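Putative phosphatase/phosphodiesterase MPN_349 (Mycoplasma pneumoniae M129, PDB 1T71) is a putative metal-dependent phosphatase or phosphodiesterase of the YmdB-like family that binds iron and may hydrolyse 2',3'-cyclic nucleotides. Local coordinates at residues Asp156-Thr161 with Phe180-His185; Lys117-Asn122 with Asp151-Asp156. One frame throughout, in Å; residues are numbered along the deposited sequence.

Interaction 1. Residues Asp156-Thr161 with Phe180-His185. With FE (Fe (III) ion), chain C.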
loop_
_atom_site.group_PDB
_atom_site.type_symbol
_atom_site.label_atom_id
_atom_site.label_comp_id
_atom_site.label_asym_id
_atom_site.label_seq_id
_atom_site.Cartn_x
_atom_site.Cartn_y
_atom_site.Cartn_z
ATOM N N ASP A 156 -5.102 0.074 5.682
ATOM C CA ASP A 156 -4.663 -0.301 4.342
ATOM C C ASP A 156 -5.281 -1.679 4.100
ATOM O O ASP A 156 -4.824 -2.677 4.662
ATOM C CB ASP A 156 -3.130 -0.386 4.266
ATOM C CG ASP A 156 -2.635 -0.957 2.934
ATOM O OD1 ASP A 156 -1.410 -0.929 2.662
ATOM O OD2 ASP A 156 -3.475 -1.448 2.155
ATOM N N PHE A 157 -6.336 -1.720 3.285
ATOM C CA PHE A 157 -7.033 -2.971 2.976
ATOM C C PHE A 157 -6.480 -3.520 1.669
ATOM O O PHE A 157 -6.798 -3.023 0.588
ATOM C CB PHE A 157 -8.540 -2.719 2.844
ATOM C CG PHE A 157 -9.378 -3.974 2.802
ATOM C CD1 PHE A 157 -10.542 -4.020 2.036
ATOM C CD2 PHE A 157 -9.009 -5.108 3.524
ATOM C CE1 PHE A 157 -11.325 -5.182 1.985
ATOM C CE2 PHE A 157 -9.782 -6.274 3.482
ATOM C CZ PHE A 157 -10.942 -6.312 2.710
ATOM N N HIS A 158 -5.645 -4.544 1.780
ATOM C CA HIS A 158 -5.015 -5.159 0.621
ATOM C C HIS A 158 -5.951 -6.217 0.052
ATOM O O HIS A 158 -5.928 -7.372 0.483
ATOM C CB HIS A 158 -3.682 -5.787 1.047
ATOM C CG HIS A 158 -2.657 -5.816 -0.037
ATOM N ND1 HIS A 158 -2.249 -6.985 -0.642
ATOM C CD2 HIS A 158 -1.973 -4.817 -0.644
ATOM C CE1 HIS A 158 -1.356 -6.703 -1.574
ATOM N NE2 HIS A 158 -1.171 -5.396 -1.596
ATOM N N ALA A 159 -6.771 -5.819 -0.918
ATOM C CA ALA A 159 -7.748 -6.729 -1.513
ATOM C C ALA A 159 -7.792 -6.652 -3.032
ATOM O O ALA A 159 -7.355 -5.664 -3.637
ATOM C CB ALA A 159 -9.130 -6.449 -0.936
ATOM N N GLU A 160 -8.352 -7.690 -3.641
ATOM C CA GLU A 160 -8.416 -7.785 -5.097
ATOM C C GLU A 160 -9.674 -7.219 -5.748
ATOM O O GLU A 160 -9.605 -6.522 -6.753
ATOM C CB GLU A 160 -8.263 -9.257 -5.500
ATOM C CG GLU A 160 -7.364 -9.496 -6.702
ATOM C CD GLU A 160 -7.998 -9.062 -7.994
ATOM O OE1 GLU A 160 -7.282 -8.961 -9.002
ATOM O OE2 GLU A 160 -9.224 -8.828 -8.001
ATOM N N THR A 161 -10.820 -7.521 -5.157
ATOM C CA THR A 161 -12.122 -7.137 -5.682
ATOM C C THR A 161 -12.703 -5.755 -5.344
ATOM O O THR A 161 -12.638 -5.311 -4.199
ATOM C CB THR A 161 -13.129 -8.232 -5.264
ATOM O OG1 THR A 161 -12.970 -9.369 -6.125
ATOM C CG2 THR A 161 -14.523 -7.741 -5.322
ATOM N N PHE A 180 -8.014 2.808 2.774
ATOM C CA PHE A 180 -7.313 2.854 1.490
ATOM C C PHE A 180 -7.077 1.453 0.948
ATOM O O PHE A 180 -6.444 0.624 1.609
ATOM C CB PHE A 180 -5.955 3.559 1.616
ATOM C CG PHE A 180 -6.038 5.023 1.968
ATOM C CD1 PHE A 180 -7.138 5.792 1.593
ATOM C CD2 PHE A 180 -4.979 5.648 2.625
ATOM C CE1 PHE A 180 -7.182 7.161 1.865
ATOM C CE2 PHE A 180 -5.012 7.019 2.902
ATOM C CZ PHE A 180 -6.114 7.774 2.521
ATOM N N GLY A 181 -7.591 1.184 -0.247
ATOM C CA GLY A 181 -7.389 -0.119 -0.853
ATOM C C GLY A 181 -6.072 -0.172 -1.621
ATOM O O GLY A 181 -5.619 0.836 -2.165
ATOM N N THR A 182 -5.451 -1.347 -1.648
ATOM C CA THR A 182 -4.192 -1.567 -2.364
ATOM C C THR A 182 -4.222 -2.981 -2.941
ATOM O O THR A 182 -5.155 -3.737 -2.662
ATOM C CB THR A 182 -2.956 -1.446 -1.424
ATOM O OG1 THR A 182 -3.135 -2.279 -0.267
ATOM C CG2 THR A 182 -2.755 -0.003 -0.982
ATOM N N HIS A 183 -3.218 -3.310 -3.761
ATOM C CA HIS A 183 -3.056 -4.635 -4.383
ATOM C C HIS A 183 -3.302 -4.744 -5.890
ATOM O O HIS A 183 -2.675 -5.580 -6.536
ATOM C CB HIS A 183 -3.902 -5.700 -3.654
ATOM C CG HIS A 183 -3.818 -7.073 -4.256
ATOM N ND1 HIS A 183 -2.690 -7.862 -4.170
ATOM C CD2 HIS A 183 -4.725 -7.793 -4.960
ATOM C CE1 HIS A 183 -2.902 -9.007 -4.796
ATOM N NE2 HIS A 183 -4.129 -8.990 -5.286
ATOM N N THR A 184 -4.180 -3.918 -6.467
ATOM C CA THR A 184 -4.383 -4.068 -7.934
ATOM C C THR A 184 -3.373 -3.305 -8.805
ATOM O O THR A 184 -3.336 -3.497 -10.022
ATOM C CB THR A 184 -5.839 -3.655 -8.333
ATOM O OG1 THR A 184 -6.032 -2.253 -8.118
ATOM C CG2 THR A 184 -6.861 -4.440 -7.500
ATOM N N HIS A 185 -2.560 -2.447 -8.193
ATOM C CA HIS A 185 -1.531 -1.694 -8.924
ATOM C C HIS A 185 -2.039 -0.676 -9.945
ATOM O O HIS A 185 -1.294 -0.269 -10.841
ATOM C CB HIS A 185 -0.589 -2.653 -9.653
ATOM C CG HIS A 185 0.302 -3.447 -8.751
ATOM N ND1 HIS A 185 0.110 -3.525 -7.387
ATOM C CD2 HIS A 185 1.383 -4.218 -9.021
ATOM C CE1 HIS A 185 1.036 -4.303 -6.861
ATOM N NE2 HIS A 185 1.820 -4.739 -7.830
HETATM FE FE FE C . -0.584 -7.613 -3.562
#
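H183 sets its CB squarely over the face of the H158 imidazole, 3.4 Å from the ring centroid and only 11° off the ring normal. From there its own ring swings beside H158 and presents an edge, giving an offset edge-to-face pair with planes 69° apart. With CG anti to the backbone N (chi1 178°), the H183 imidazole points ND1 at an iron ion 2.2 Å away; E43 and N71 bind the same ion. H158 is a ligand of this iron too, but in the model it turns a ring carbon toward the metal, so the rotation of that ring is doubtful. On the far edge of the H183 ring, E160 brings up the methylene of its bent chain, CG lying 3.6 Å from H183 NE2 and in the ring plane. T184 lies next along the chain, its CG2 methyl 3.5 Å from E160 O while its hydroxyl bonds to D203.

Just before the two histidines on the strands, T182 and D156 cross at about a right angle. T182 OG1 donates to D156 OD2 at 2.6 Å, though the hydroxyl is tightly placed and its position less sure; the other carboxylate oxygen, OD1, is held by N41 and T68. Beneath these side chains the strands run parallel: F157 N bonds to F180 O at 2.9 Å, F157 O accepts from T182 N, and a weak A159 N to T182 O bond ends the ladder.

H183-T184-H185 corresponds to the His-X-His of the metal-binding motif of calcineurin-like metallophosphoesterases. The contact closes the beta-alpha-beta unit of strand 152-158, helix 162-172 and strand 178-182: F157 stacks on F168 of that helix, whereas F180 packs edge-to-face with F9 and F248 of the other sheet.

Interaction 2. Residues Lys117-Asn122 with Asp151-Asp156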
loop_
_atom_site.group_PDB
_atom_site.type_symbol
_atom_site.label_atom_id
_atom_site.label_comp_id
_atom_site.label_asym_id
_atom_site.label_seq_id
_atom_site.Cartn_x
_atom_site.Cartn_y
_atom_site.Cartn_z
ATOM N N LYS A 117 -3.426 9.916 19.345
ATOM C CA LYS A 117 -3.083 8.502 19.392
ATOM C C LYS A 117 -3.477 7.973 18.015
ATOM O O LYS A 117 -4.665 7.874 17.691
ATOM C CB LYS A 117 -3.893 7.801 20.482
ATOM C CG LYS A 117 -3.189 6.627 21.135
ATOM C CD LYS A 117 -4.052 6.019 22.231
ATOM C CE LYS A 117 -3.256 5.035 23.086
ATOM N NZ LYS A 117 -2.667 3.919 22.290
ATOM N N ILE A 118 -2.477 7.647 17.203
ATOM C CA ILE A 118 -2.718 7.167 15.848
ATOM C C ILE A 118 -2.492 5.670 15.671
ATOM O O ILE A 118 -1.480 5.123 16.109
ATOM C CB ILE A 118 -1.828 7.922 14.848
ATOM C CG1 ILE A 118 -2.048 9.431 15.007
ATOM C CG2 ILE A 118 -2.144 7.474 13.422
ATOM C CD1 ILE A 118 -1.153 10.285 14.123
ATOM N N ARG A 119 -3.443 5.017 15.012
ATOM C CA ARG A 119 -3.354 3.587 14.769
ATOM C C ARG A 119 -3.245 3.279 13.274
ATOM O O ARG A 119 -3.920 3.901 12.453
ATOM C CB ARG A 119 -4.584 2.896 15.347
ATOM C CG ARG A 119 -4.395 1.430 15.631
ATOM C CD ARG A 119 -5.601 0.838 16.345
ATOM N NE ARG A 119 -5.287 -0.484 16.869
ATOM C CZ ARG A 119 -4.825 -0.717 18.092
ATOM N NH1 ARG A 119 -4.631 0.282 18.937
ATOM N NH2 ARG A 119 -4.541 -1.957 18.461
ATOM N N ILE A 120 -2.367 2.344 12.922
ATOM C CA ILE A 120 -2.209 1.938 11.529
ATOM C C ILE A 120 -2.443 0.440 11.473
ATOM O O ILE A 120 -1.764 -0.331 12.160
ATOM C CB ILE A 120 -0.794 2.238 10.975
ATOM C CG1 ILE A 120 -0.530 3.745 10.969
ATOM C CG2 ILE A 120 -0.677 1.693 9.548
ATOM C CD1 ILE A 120 0.862 4.122 10.463
ATOM N N THR A 121 -3.414 0.034 10.660
ATOM C CA THR A 121 -3.778 -1.369 10.514
ATOM C C THR A 121 -3.720 -1.811 9.051
ATOM O O THR A 121 -4.109 -1.068 8.145
ATOM C CB THR A 121 -5.199 -1.615 11.064
ATOM O OG1 THR A 121 -5.243 -1.220 12.440
ATOM C CG2 THR A 121 -5.580 -3.088 10.958
ATOM N N ASN A 122 -3.239 -3.032 8.842
ATOM C CA ASN A 122 -3.089 -3.632 7.518
ATOM C C ASN A 122 -3.883 -4.939 7.526
ATOM O O ASN A 122 -3.780 -5.725 8.463
ATOM C CB ASN A 122 -1.590 -3.884 7.251
ATOM C CG ASN A 122 -1.309 -4.498 5.873
ATOM O OD1 ASN A 122 -1.992 -4.206 4.878
ATOM N ND2 ASN A 122 -0.270 -5.331 5.809
ATOM N N ASP A 151 -7.510 7.907 18.342
ATOM C CA ASP A 151 -8.228 9.066 17.837
ATOM C C ASP A 151 -8.310 8.926 16.326
ATOM O O ASP A 151 -9.350 9.187 15.718
ATOM C CB ASP A 151 -7.479 10.347 18.205
ATOM C CG ASP A 151 -7.245 10.476 19.698
ATOM O OD1 ASP A 151 -8.240 10.483 20.456
ATOM O OD2 ASP A 151 -6.069 10.571 20.112
ATOM N N LEU A 152 -7.196 8.514 15.728
ATOM C CA LEU A 152 -7.128 8.312 14.288
ATOM C C LEU A 152 -6.813 6.845 14.007
ATOM O O LEU A 152 -6.025 6.216 14.716
ATOM C CB LEU A 152 -6.055 9.210 13.667
ATOM C CG LEU A 152 -6.141 10.703 13.993
ATOM C CD1 LEU A 152 -5.228 11.475 13.050
ATOM C CD2 LEU A 152 -7.575 11.186 13.848
ATOM N N HIS A 153 -7.441 6.301 12.974
ATOM C CA HIS A 153 -7.231 4.908 12.608
ATOM C C HIS A 153 -7.086 4.851 11.096
ATOM O O HIS A 153 -8.046 5.111 10.370
ATOM C CB HIS A 153 -8.429 4.067 13.053
ATOM C CG HIS A 153 -8.132 2.606 13.182
ATOM N ND1 HIS A 153 -7.058 2.002 12.560
ATOM C CD2 HIS A 153 -8.788 1.620 13.838
ATOM C CE1 HIS A 153 -7.066 0.710 12.830
ATOM N NE2 HIS A 153 -8.104 0.451 13.604
ATOM N N ILE A 154 -5.879 4.532 10.635
ATOM C CA ILE A 154 -5.572 4.445 9.209
ATOM C C ILE A 154 -5.539 2.981 8.785
ATOM O O ILE A 154 -4.783 2.183 9.339
ATOM C CB ILE A 154 -4.206 5.110 8.912
ATOM C CG1 ILE A 154 -4.295 6.612 9.216
ATOM C CG2 ILE A 154 -3.799 4.879 7.463
ATOM C CD1 ILE A 154 -2.967 7.347 9.120
ATOM N N VAL A 155 -6.360 2.626 7.801
ATOM C CA VAL A 155 -6.423 1.242 7.341
ATOM C C VAL A 155 -6.023 1.010 5.886
ATOM O O VAL A 155 -6.535 1.661 4.974
ATOM C CB VAL A 155 -7.845 0.663 7.523
ATOM C CG1 VAL A 155 -7.889 -0.779 7.029
ATOM C CG2 VAL A 155 -8.263 0.748 8.982
ATOM N N ASP A 156 -5.102 0.074 5.682
ATOM C CA ASP A 156 -4.663 -0.301 4.342
ATOM C C ASP A 156 -5.281 -1.679 4.100
ATOM O O ASP A 156 -4.824 -2.677 4.662
ATOM C CB ASP A 156 -3.130 -0.386 4.266
ATOM C CG ASP A 156 -2.635 -0.957 2.934
ATOM O OD1 ASP A 156 -1.410 -0.929 2.662
ATOM O OD2 ASP A 156 -3.475 -1.448 2.155
#
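K117 and D151 open this parallel strand pair with a side-chain bond to the backbone. D151 OD2 takes K117 N-H on its anti lone pair at 2.8 Å, almost straight at 175°; D151 CG lies anti to its own carbonyl carbon (chi1 -56°), which swings the carboxylate over to K117 N. K117 O in return accepts from two donors, D151 N at 2.9 Å and L152 N at a longer 3.3 Å. K117 NZ reaches further, to a salt bridge with D149.

Beyond this end the backbone ladder is regular. R119 N binds L152 O, R119 O receives I154 N at 2.7 Å, T121 N meets I154 O and T121 O takes D156 N.

Apolar contacts occupy the face of I118, I120, L152 and I154. I118 CG1 rests 4.2 Å from L152 CB, its CG2 touches the CD1 tip of I154, and I120 CG1 comes to I154 CB. I118, L152 and I154 all reach F7 on strand 6-10 of the other sheet.

The opposite face is mixed. R119 and H153 lie side by side, pointing the same way, and the extended arginine (CG anti to the backbone N, chi1 -158°) lays CD over the H153 ring in a CH-pi contact, 3.9 Å from the centroid. L144 of helix 137-145 packs against R119, T121 and H153.

The chemistry therefore changes both across and along the pair. The aliphatic residues pack against F7 of the other sheet, but toward the C-terminal end the same face turns polar with N122 and D156, both buried. On the helix-covered side T121 and H153 are buried polar residues, and a hydrogen bond from S108 satisfies the T121 hydroxyl.

In the fold
The two contacts follow one another along the chain and along one sheet: in chain order interaction 2 comes first, D156 ends it and begins interaction 1, and their centres lie about 16 Å apart. Strand 152-158 serves both, with strand 117-124 on one side and strand 178-182 on the other. They also meet directly, through a probable hydrogen bond from F180 N to V155 O at 2.9 Å. Two successive beta-alpha-beta units thus share their middle strand. Interaction 2 builds the N-terminal part of strand 152-158, mostly away from the metals, though N122 and D156 approach the site; interaction 1 holds the C-terminal end, where the loops deliver iron ligands, as in other calcineurin-like metallophosphoesterases.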